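Local coordinates for T-cell surface glycoprotein YE1/48 (Mus musculus, PDB 1QO3) that acts, through this extracellular C-type lectin-like domain, as a natural killer cell receptor for H-2d class I molecules that inhibits killing of the cells bearing them, at residues Ser48-Asp53 against Ile125-Lys130. The protein carries 1 engineered substitution. Residues are numbered along the deposited sequence; the frame is centred on the assembly and turned at random.
Sequences SLLKID and ICICGK
Leu50, just past the short strand 48-49, packs alongside Ile127 of strand 124-131, the two side chains extending in a common direction; the strands run antiparallel. Leu50 CD2 rests 3.7 Å from Ile127 CG2, and Ile127 CG2 also touches Leu50 CB. With CG2 of Ile127 anti to its backbone N and CG1 anti to its carbonyl carbon (chi1 -59°), this beta-branched residue offers a methyl to its neighbour while keeping a backbone suited to a strand. Leu50 reaches on to Tyr26 and to Glu57 and Leu61 of helix 55-64, and Ile127 to Phe28, so two branched apolar side chains suit a place between sheet and helix.

Three backbone hydrogen bonds set the register of the two segments. Ser48 and Gly129 form a hydrogen-bonded pair: Gly129 N gives a nearly straight bond of 2.7 Å to Ser48 O, and the return bond from Ser48 N to Gly129 O is longer, 3.3 Å, and more bent. Leu50 N then donates to Ile127 O at 2.9 Å. Gly129 has no side chain, and Leu50 CD1 fills the side of the strand where one would sit; the bare CA lets that leucine lie against the strand.

At the intervening non-hydrogen-bonded pair, Leu49 and Cys128 send their side chains apart. Leu49 packs on Trp35, Cys38, Lys39 and Cys42 of helix 35-44, although its CD1 still comes within 3.5 Å of Ile127 O. Disulfides join Cys126 to Cys38 and Cys128 to Cys42, tying strand 124-131 to that same helix. Strand 70-77 pairs parallel with 124-131, and this disulfide-pinned junction of helix, short strand and C-terminal strand belongs to the C-type lectin-like fold.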
ATOM      1  N   SER C  48      -5.665   4.246 -33.914  1.00 20.36           N
ATOM      2  CA  SER C  48      -6.433   3.027 -34.100  1.00 18.78           C
ATOM      3  C   SER C  48      -7.154   2.604 -32.822  1.00 17.52           C
ATOM      4  O   SER C  48      -6.602   2.727 -31.730  1.00 17.34           O
ATOM      5  CB  SER C  48      -5.487   1.911 -34.557  1.00 18.12           C
ATOM      6  OG  SER C  48      -6.196   0.709 -34.759  1.00 23.22           O
ATOM      7  N   LEU C  49      -8.384   2.109 -32.956  1.00 16.14           N
ATOM      8  CA  LEU C  49      -9.134   1.662 -31.787  1.00 16.14           C
ATOM      9  C   LEU C  49      -8.253   0.598 -31.130  1.00 17.06           C
ATOM     10  O   LEU C  49      -7.885  -0.394 -31.759  1.00 16.38           O
ATOM     11  CB  LEU C  49     -10.491   1.088 -32.206  1.00 15.86           C
ATOM     12  CG  LEU C  49     -11.603   0.973 -31.156  1.00 16.56           C
ATOM     13  CD1 LEU C  49     -11.704   2.254 -30.329  1.00 14.92           C
ATOM     14  CD2 LEU C  49     -12.928   0.692 -31.866  1.00 13.94           C
ATOM     15  N   LEU C  50      -7.925   0.819 -29.860  1.00 16.07           N
ATOM     16  CA  LEU C  50      -7.027  -0.048 -29.109  1.00 15.72           C
ATOM     17  C   LEU C  50      -7.045  -1.547 -29.324  1.00 17.47           C
ATOM     18  O   LEU C  50      -8.091  -2.195 -29.276  1.00 18.02           O
ATOM     19  CB  LEU C  50      -7.175   0.202 -27.604  1.00 14.63           C
ATOM     20  CG  LEU C  50      -6.207  -0.626 -26.748  1.00 14.94           C
ATOM     21  CD1 LEU C  50      -4.776  -0.198 -27.057  1.00 17.21           C
ATOM     22  CD2 LEU C  50      -6.500  -0.433 -25.269  1.00 14.33           C
ATOM     23  N   LYS C  51      -5.857  -2.090 -29.555  1.00 18.12           N
ATOM     24  CA  LYS C  51      -5.678  -3.524 -29.684  1.00 18.64           C
ATOM     25  C   LYS C  51      -4.782  -3.898 -28.505  1.00 18.23           C
ATOM     26  O   LYS C  51      -3.672  -3.378 -28.380  1.00 17.03           O
ATOM     27  CB  LYS C  51      -4.971  -3.893 -30.986  1.00 19.36           C
ATOM     28  CG  LYS C  51      -4.699  -5.387 -31.076  1.00 20.88           C
ATOM     29  CD  LYS C  51      -4.017  -5.782 -32.370  1.00 23.35           C
ATOM     30  CE  LYS C  51      -3.840  -7.295 -32.450  1.00 23.07           C
ATOM     31  NZ  LYS C  51      -3.229  -7.701 -33.750  1.00 25.14           N
ATOM     32  N   ILE C  52      -5.265  -4.767 -27.626  1.00 17.76           N
ATOM     33  CA  ILE C  52      -4.468  -5.183 -26.476  1.00 19.67           C
ATOM     34  C   ILE C  52      -3.547  -6.315 -26.945  1.00 21.58           C
ATOM     35  O   ILE C  52      -4.011  -7.363 -27.392  1.00 22.44           O
ATOM     36  CB  ILE C  52      -5.386  -5.614 -25.319  1.00 20.15           C
ATOM     37  CG1 ILE C  52      -6.293  -4.429 -24.947  1.00 19.14           C
ATOM     38  CG2 ILE C  52      -4.548  -6.039 -24.104  1.00 19.09           C
ATOM     39  CD1 ILE C  52      -7.327  -4.726 -23.868  1.00 21.75           C
ATOM     40  N   ASP C  53      -2.240  -6.083 -26.856  1.00 21.41           N
ATOM     41  CA  ASP C  53      -1.251  -7.041 -27.340  1.00 22.44           C
ATOM     42  C   ASP C  53      -0.853  -8.220 -26.456  1.00 22.73           C
ATOM     43  O   ASP C  53      -0.406  -9.249 -26.968  1.00 23.81           O
ATOM     44  CB  ASP C  53       0.011  -6.287 -27.777  1.00 21.40           C
ATOM     45  CG  ASP C  53      -0.301  -5.117 -28.700  1.00 24.36           C
ATOM     46  OD1 ASP C  53      -1.095  -5.289 -29.649  1.00 26.40           O
ATOM     47  OD2 ASP C  53       0.248  -4.019 -28.478  1.00 26.11           O
ATOM     48  N   ILE C 125     -16.862   5.640 -23.878  1.00 15.26           N
ATOM     49  CA  ILE C 125     -15.579   6.296 -24.109  1.00 14.02           C
ATOM     50  C   ILE C 125     -14.809   5.468 -25.141  1.00 14.48           C
ATOM     51  O   ILE C 125     -15.014   4.255 -25.232  1.00 12.67           O
ATOM     52  CB  ILE C 125     -14.758   6.318 -22.797  1.00 14.77           C
ATOM     53  CG1 ILE C 125     -15.417   7.264 -21.785  1.00 15.93           C
ATOM     54  CG2 ILE C 125     -13.317   6.692 -23.077  1.00 12.44           C
ATOM     55  CD1 ILE C 125     -14.878   7.103 -20.364  1.00 16.40           C
ATOM     56  N   CYS C 126     -13.940   6.110 -25.919  1.00 13.58           N
ATOM     57  CA  CYS C 126     -13.131   5.387 -26.903  1.00 13.64           C
ATOM     58  C   CYS C 126     -11.684   5.343 -26.445  1.00 14.25           C
ATOM     59  O   CYS C 126     -11.167   6.353 -25.975  1.00 15.56           O
ATOM     60  CB  CYS C 126     -13.086   6.098 -28.251  1.00 13.68           C
ATOM     61  SG  CYS C 126     -14.626   6.646 -29.015  1.00 16.54           S
ATOM     62  N   ILE C 127     -11.021   4.197 -26.579  1.00 13.32           N
ATOM     63  CA  ILE C 127      -9.604   4.151 -26.248  1.00 14.31           C
ATOM     64  C   ILE C 127      -8.867   4.011 -27.585  1.00 15.30           C
ATOM     65  O   ILE C 127      -9.006   2.996 -28.269  1.00 14.99           O
ATOM     66  CB  ILE C 127      -9.206   2.953 -25.356  1.00 14.16           C
ATOM     67  CG1 ILE C 127      -9.967   2.980 -24.032  1.00 10.83           C
ATOM     68  CG2 ILE C 127      -7.709   3.028 -25.053  1.00 12.60           C
ATOM     69  CD1 ILE C 127      -9.582   1.827 -23.106  1.00 11.87           C
ATOM     70  N   CYS C 128      -8.119   5.044 -27.972  1.00 14.44           N
ATOM     71  CA  CYS C 128      -7.356   5.010 -29.221  1.00 15.78           C
ATOM     72  C   CYS C 128      -5.885   4.718 -28.899  1.00 16.24           C
ATOM     73  O   CYS C 128      -5.318   5.287 -27.968  1.00 16.67           O
ATOM     74  CB  CYS C 128      -7.464   6.344 -29.973  1.00 14.46           C
ATOM     75  SG  CYS C 128      -9.140   6.890 -30.487  1.00 16.63           S
ATOM     76  N   GLY C 129      -5.273   3.827 -29.673  1.00 17.40           N
ATOM     77  CA  GLY C 129      -3.886   3.471 -29.441  1.00 16.16           C
ATOM     78  C   GLY C 129      -2.911   3.974 -30.487  1.00 16.96           C
ATOM     79  O   GLY C 129      -3.252   4.106 -31.671  1.00 15.10           O
ATOM     80  N   LYS C 130      -1.691   4.262 -30.043  1.00 15.94           N
ATOM     81  CA  LYS C 130      -0.642   4.740 -30.932  1.00 18.55           C
ATOM     82  C   LYS C 130       0.660   4.002 -30.635  1.00 20.04           C
ATOM     83  O   LYS C 130       1.195   4.088 -29.526  1.00 19.70           O
ATOM     84  CB  LYS C 130      -0.430   6.246 -30.750  1.00 18.23           C
ATOM     85  CG  LYS C 130       0.548   6.851 -31.767  1.00 20.91           C
ATOM     86  CD  LYS C 130       0.712   8.357 -31.583  1.00 20.25           C
ATOM     87  CE  LYS C 130       1.460   8.988 -32.768  1.00 23.28           C
ATOM     88  NZ  LYS C 130       1.494  10.489 -32.684  1.00 22.15           N
TER